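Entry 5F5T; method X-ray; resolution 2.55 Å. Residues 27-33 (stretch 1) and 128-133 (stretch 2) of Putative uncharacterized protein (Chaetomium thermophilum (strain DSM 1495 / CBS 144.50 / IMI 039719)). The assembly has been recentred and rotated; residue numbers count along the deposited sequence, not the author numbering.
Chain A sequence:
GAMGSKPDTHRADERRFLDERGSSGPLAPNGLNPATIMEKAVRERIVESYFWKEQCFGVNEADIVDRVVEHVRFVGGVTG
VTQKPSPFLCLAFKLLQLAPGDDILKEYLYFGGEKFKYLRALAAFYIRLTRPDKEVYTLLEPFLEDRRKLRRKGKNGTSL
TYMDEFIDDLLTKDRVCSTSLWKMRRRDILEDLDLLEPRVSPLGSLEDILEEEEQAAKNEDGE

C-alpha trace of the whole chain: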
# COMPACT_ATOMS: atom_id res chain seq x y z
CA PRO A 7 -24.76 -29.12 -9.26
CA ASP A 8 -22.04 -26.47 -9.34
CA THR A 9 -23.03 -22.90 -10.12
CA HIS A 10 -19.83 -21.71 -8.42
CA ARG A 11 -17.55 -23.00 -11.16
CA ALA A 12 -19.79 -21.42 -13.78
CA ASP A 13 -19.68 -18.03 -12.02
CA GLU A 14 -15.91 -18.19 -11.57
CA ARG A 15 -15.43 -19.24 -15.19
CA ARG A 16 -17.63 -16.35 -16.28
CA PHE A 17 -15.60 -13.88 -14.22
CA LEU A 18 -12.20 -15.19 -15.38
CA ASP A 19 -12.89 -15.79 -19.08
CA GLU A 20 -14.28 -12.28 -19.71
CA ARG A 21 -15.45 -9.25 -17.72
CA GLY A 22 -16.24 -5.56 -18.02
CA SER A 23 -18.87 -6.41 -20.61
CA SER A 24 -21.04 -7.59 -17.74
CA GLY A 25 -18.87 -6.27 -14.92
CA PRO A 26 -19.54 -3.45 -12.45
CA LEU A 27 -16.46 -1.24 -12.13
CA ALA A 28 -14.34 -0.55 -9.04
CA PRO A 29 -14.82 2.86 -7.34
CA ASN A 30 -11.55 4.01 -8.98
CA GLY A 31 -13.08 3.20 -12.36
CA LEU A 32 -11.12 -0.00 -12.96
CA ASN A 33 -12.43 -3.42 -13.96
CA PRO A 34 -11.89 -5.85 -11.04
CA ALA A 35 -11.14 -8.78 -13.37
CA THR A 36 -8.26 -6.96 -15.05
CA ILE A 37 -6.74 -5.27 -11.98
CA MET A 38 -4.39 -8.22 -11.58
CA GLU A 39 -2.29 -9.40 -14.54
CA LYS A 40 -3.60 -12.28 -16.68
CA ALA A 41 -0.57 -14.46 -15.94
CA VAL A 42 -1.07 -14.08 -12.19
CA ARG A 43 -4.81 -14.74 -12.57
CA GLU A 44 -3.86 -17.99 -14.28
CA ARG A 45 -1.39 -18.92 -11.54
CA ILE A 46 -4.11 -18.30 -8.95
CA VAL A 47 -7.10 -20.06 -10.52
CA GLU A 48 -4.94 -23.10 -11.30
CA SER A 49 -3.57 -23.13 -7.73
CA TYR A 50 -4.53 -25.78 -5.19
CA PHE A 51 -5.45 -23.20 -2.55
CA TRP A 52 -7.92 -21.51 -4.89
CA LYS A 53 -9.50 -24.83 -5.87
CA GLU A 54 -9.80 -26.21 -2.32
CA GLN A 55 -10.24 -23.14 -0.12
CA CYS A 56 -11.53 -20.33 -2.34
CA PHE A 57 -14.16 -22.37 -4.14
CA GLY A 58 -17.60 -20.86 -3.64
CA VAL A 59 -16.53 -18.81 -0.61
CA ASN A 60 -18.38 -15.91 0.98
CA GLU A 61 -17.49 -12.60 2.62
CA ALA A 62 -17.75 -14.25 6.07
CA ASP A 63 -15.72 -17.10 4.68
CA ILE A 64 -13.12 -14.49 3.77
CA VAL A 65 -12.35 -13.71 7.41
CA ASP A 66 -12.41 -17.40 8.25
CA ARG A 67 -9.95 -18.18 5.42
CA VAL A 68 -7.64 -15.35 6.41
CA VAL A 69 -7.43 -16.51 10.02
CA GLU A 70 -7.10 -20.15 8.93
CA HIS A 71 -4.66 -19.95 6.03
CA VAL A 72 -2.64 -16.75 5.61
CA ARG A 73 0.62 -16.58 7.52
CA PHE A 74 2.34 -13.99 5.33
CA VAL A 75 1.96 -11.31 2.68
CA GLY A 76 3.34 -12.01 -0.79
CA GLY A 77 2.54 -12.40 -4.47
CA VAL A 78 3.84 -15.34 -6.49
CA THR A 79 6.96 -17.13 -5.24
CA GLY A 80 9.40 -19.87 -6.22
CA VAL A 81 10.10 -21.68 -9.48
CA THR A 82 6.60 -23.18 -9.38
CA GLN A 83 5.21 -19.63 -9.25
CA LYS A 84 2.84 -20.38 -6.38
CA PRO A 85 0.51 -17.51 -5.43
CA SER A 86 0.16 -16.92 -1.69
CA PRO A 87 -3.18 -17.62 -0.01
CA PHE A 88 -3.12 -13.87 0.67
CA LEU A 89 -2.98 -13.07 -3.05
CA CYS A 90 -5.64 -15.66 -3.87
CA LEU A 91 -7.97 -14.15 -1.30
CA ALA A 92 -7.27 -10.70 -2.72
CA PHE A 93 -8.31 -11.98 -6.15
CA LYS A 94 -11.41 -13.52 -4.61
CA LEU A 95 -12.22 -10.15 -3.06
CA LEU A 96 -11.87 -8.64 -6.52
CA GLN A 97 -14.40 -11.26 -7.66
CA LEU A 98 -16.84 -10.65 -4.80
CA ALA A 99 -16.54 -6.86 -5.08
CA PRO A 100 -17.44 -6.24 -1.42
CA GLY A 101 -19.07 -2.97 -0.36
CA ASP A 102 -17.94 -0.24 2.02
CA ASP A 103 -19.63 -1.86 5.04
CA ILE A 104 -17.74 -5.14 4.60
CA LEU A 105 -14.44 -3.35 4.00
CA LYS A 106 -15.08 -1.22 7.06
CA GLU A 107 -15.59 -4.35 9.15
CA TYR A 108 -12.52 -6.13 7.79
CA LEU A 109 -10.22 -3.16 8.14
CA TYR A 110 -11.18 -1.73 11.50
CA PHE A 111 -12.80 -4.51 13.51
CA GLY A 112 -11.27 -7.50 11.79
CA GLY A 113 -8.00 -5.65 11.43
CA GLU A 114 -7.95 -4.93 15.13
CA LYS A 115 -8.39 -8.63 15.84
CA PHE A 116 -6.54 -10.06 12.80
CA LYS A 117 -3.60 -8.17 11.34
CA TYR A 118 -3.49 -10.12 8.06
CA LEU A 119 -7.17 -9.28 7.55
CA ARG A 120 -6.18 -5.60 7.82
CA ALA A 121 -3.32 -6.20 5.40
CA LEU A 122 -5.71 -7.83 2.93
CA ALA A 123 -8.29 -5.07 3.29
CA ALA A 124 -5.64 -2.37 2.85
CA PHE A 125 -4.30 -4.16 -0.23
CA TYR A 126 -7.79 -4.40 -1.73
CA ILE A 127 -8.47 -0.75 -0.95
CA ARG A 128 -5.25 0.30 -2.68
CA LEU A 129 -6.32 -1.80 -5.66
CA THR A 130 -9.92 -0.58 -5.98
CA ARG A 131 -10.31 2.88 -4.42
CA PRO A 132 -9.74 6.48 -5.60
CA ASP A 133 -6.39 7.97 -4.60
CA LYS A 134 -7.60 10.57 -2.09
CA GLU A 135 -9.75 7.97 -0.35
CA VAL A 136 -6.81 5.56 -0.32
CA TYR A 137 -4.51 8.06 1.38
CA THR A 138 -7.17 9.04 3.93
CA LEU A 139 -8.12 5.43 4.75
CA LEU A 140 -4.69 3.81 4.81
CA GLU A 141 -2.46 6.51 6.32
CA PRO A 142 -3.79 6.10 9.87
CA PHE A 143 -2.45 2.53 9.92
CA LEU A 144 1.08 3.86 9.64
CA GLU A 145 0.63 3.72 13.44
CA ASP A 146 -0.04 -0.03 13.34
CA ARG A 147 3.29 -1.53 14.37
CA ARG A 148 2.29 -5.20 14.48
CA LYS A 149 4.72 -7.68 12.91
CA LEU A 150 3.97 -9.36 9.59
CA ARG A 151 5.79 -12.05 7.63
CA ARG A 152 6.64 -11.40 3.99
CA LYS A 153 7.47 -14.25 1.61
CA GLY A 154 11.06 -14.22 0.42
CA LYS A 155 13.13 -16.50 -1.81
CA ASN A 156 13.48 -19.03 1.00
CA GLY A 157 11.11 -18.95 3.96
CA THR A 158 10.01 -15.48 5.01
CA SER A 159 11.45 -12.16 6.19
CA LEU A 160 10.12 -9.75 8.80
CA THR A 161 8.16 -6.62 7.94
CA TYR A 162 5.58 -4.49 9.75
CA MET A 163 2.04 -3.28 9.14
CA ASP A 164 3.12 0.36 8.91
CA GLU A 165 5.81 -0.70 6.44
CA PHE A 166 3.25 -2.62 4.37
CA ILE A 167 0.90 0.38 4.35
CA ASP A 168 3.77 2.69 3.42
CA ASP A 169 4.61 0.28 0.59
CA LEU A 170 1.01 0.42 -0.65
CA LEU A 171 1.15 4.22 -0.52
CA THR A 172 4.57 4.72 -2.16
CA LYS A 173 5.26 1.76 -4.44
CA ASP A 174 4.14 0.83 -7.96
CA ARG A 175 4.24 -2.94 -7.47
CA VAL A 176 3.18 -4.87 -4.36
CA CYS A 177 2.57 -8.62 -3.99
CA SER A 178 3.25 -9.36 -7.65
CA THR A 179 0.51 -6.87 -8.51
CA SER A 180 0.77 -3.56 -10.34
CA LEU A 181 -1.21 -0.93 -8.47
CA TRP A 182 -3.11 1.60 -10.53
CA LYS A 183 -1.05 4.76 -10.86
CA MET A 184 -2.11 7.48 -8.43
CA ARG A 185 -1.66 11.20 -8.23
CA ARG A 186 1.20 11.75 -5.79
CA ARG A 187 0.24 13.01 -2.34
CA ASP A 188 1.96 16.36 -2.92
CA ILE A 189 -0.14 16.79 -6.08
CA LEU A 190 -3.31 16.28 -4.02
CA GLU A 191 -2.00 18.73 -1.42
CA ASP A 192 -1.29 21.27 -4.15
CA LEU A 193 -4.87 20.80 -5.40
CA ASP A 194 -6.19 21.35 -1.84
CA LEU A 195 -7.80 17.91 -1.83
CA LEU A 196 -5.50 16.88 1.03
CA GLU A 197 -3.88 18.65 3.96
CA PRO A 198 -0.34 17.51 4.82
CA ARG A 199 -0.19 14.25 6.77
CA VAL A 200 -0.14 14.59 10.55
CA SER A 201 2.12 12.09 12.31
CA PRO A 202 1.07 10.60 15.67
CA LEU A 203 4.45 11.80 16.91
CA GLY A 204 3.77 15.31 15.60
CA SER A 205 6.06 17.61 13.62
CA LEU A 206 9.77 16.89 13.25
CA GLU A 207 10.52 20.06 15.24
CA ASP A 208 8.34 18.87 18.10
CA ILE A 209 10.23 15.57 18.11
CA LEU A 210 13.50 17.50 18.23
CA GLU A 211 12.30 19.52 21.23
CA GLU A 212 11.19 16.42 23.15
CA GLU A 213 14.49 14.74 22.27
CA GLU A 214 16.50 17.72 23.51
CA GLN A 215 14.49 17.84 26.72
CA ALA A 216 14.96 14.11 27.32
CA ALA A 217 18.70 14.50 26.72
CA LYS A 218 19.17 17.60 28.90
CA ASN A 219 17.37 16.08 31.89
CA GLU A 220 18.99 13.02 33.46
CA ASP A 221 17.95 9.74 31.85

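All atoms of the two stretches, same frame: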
# COMPACT_ATOMS: atom_id res chain seq x y z
N LEU A 27 -17.83 -1.72 -12.29
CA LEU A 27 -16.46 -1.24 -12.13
C LEU A 27 -16.12 -0.95 -10.66
O LEU A 27 -17.01 -0.77 -9.83
CB LEU A 27 -16.24 0.02 -12.97
CG LEU A 27 -15.56 -0.19 -14.33
CD1 LEU A 27 -16.23 -1.29 -15.12
CD2 LEU A 27 -15.55 1.11 -15.13
N ALA A 28 -14.83 -0.94 -10.36
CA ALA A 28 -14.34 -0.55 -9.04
C ALA A 28 -14.52 0.96 -8.87
O ALA A 28 -14.59 1.69 -9.85
CB ALA A 28 -12.89 -0.95 -8.87
N PRO A 29 -14.61 1.43 -7.61
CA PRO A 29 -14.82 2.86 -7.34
C PRO A 29 -13.76 3.77 -7.98
O PRO A 29 -14.04 4.95 -8.20
CB PRO A 29 -14.74 2.95 -5.81
CG PRO A 29 -15.08 1.60 -5.32
CD PRO A 29 -14.74 0.61 -6.39
N ASN A 30 -12.58 3.24 -8.29
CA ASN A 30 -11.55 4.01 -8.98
C ASN A 30 -11.71 3.95 -10.50
O ASN A 30 -10.89 4.48 -11.24
CB ASN A 30 -10.15 3.52 -8.58
CG ASN A 30 -9.90 2.08 -8.96
OD1 ASN A 30 -10.77 1.40 -9.51
ND2 ASN A 30 -8.69 1.60 -8.68
N GLY A 31 -12.77 3.29 -10.95
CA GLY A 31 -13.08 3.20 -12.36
C GLY A 31 -12.35 2.09 -13.10
O GLY A 31 -12.32 2.08 -14.33
N LEU A 32 -11.76 1.16 -12.36
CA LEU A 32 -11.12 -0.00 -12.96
C LEU A 32 -12.04 -1.22 -13.02
O LEU A 32 -13.02 -1.31 -12.27
CB LEU A 32 -9.85 -0.37 -12.20
CG LEU A 32 -8.68 0.62 -12.19
CD1 LEU A 32 -7.48 -0.04 -11.55
CD2 LEU A 32 -8.35 1.08 -13.60
N ASN A 33 -11.70 -2.16 -13.89
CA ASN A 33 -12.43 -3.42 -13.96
C ASN A 33 -11.74 -4.46 -13.09
O ASN A 33 -10.59 -4.82 -13.36
CB ASN A 33 -12.55 -3.92 -15.40
CG ASN A 33 -13.29 -5.23 -15.50
OD1 ASN A 33 -12.76 -6.23 -15.98
ND2 ASN A 33 -14.54 -5.24 -15.04
N ARG A 128 -6.23 -0.31 -1.79
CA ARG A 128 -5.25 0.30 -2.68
C ARG A 128 -5.53 -0.08 -4.13
O ARG A 128 -5.34 0.72 -5.05
CB ARG A 128 -3.83 -0.13 -2.29
CG ARG A 128 -2.76 0.31 -3.28
CD ARG A 128 -2.58 1.82 -3.22
NE ARG A 128 -1.56 2.31 -4.14
CZ ARG A 128 -1.72 2.43 -5.46
NH1 ARG A 128 -2.86 2.09 -6.03
NH2 ARG A 128 -0.72 2.89 -6.20
N LEU A 129 -5.99 -1.32 -4.33
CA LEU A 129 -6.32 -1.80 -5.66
C LEU A 129 -7.57 -1.15 -6.26
O LEU A 129 -7.60 -0.87 -7.46
CB LEU A 129 -6.52 -3.32 -5.63
CG LEU A 129 -5.26 -4.15 -5.34
CD1 LEU A 129 -5.61 -5.63 -5.31
CD2 LEU A 129 -4.17 -3.85 -6.36
N THR A 130 -8.59 -0.91 -5.44
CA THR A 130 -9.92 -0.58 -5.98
C THR A 130 -10.47 0.81 -5.68
O THR A 130 -11.55 1.15 -6.17
CB THR A 130 -10.97 -1.58 -5.46
OG1 THR A 130 -11.10 -1.44 -4.04
CG2 THR A 130 -10.56 -3.01 -5.79
N ARG A 131 -9.75 1.62 -4.92
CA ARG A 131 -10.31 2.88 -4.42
C ARG A 131 -9.60 4.10 -4.98
O ARG A 131 -8.42 4.03 -5.31
CB ARG A 131 -10.25 2.92 -2.89
CG ARG A 131 -11.60 2.79 -2.21
CD ARG A 131 -12.22 1.45 -2.51
NE ARG A 131 -13.57 1.32 -1.96
CZ ARG A 131 -14.34 0.25 -2.15
NH1 ARG A 131 -13.89 -0.77 -2.87
NH2 ARG A 131 -15.55 0.21 -1.62
N PRO A 132 -10.33 5.22 -5.12
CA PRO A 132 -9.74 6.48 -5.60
C PRO A 132 -8.59 6.95 -4.70
O PRO A 132 -8.58 6.64 -3.51
CB PRO A 132 -10.92 7.46 -5.54
CG PRO A 132 -12.12 6.58 -5.69
CD PRO A 132 -11.78 5.34 -4.92
N ASP A 133 -7.65 7.70 -5.28
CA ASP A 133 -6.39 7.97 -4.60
C ASP A 133 -6.54 8.74 -3.29
O ASP A 133 -5.93 8.37 -2.28
CB ASP A 133 -5.44 8.74 -5.54
CG ASP A 133 -6.12 9.90 -6.24
OD1 ASP A 133 -7.25 10.26 -5.83
OD2 ASP A 133 -5.53 10.46 -7.18

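A tight turn docks against the C-terminal end of a helix in a small contact that buries 296 Å², both sides summed, in which the helix's last carbonyls receive hydrogen bonds from an asparagine, and two prolines supply apolar packing. The turn, type I from Ala 28 to Gly 31, is closed by the backbone bond from Gly 31 N to Ala 28 O (2.7 Å) and, around it, by Ala 28 N to Leu 32 O (2.7 Å). Gly 31, the last residue of the turn, has a positive phi of 85°, which glycine adopts easily.

Asn 30 is the centre of the contact. Asn 30 N donates to Thr 130 O (3.2 Å), and Asn 30 ND2 makes a weak bond to Leu 129 O (3.0 Å, with an angle of only 124°). Carbonyls at a helix end lack the usual amide donors of a following turn, so such partners are valuable there. An amide side chain suits this place because it offers both a donor and an acceptor: with chi1 in the p well, Asn 30 OD1 accepts from Leu 32 N (3.0 Å), steadying the turn while ND2 reaches across.

Ala 28 points toward the helix end, and its small side chain allows close approach: Ala 28 CB lies 3.7 Å from Thr 130 O and 4.0 Å from Thr 130 CB. Ala 28, Thr 130 and Arg 131 are buried, while Pro 29 stays exposed. Pro 29, which has no amide hydrogen to give, packs through its ring instead. Pro 29 CB is 3.9 Å from Pro 132 CD, and Pro 29 CG lies over one face of the guanidinium, 3.5 Å from Arg 131 CZ.

Arg 131 is the first residue to leave helical geometry. Its CA-to-CB bond points away from the turn, yet the end of the side chain comes nearer, and Arg 131 NH1 donates to Thr 130 OG1 (3.1 Å), helping to hold the guanidinium beside the proline.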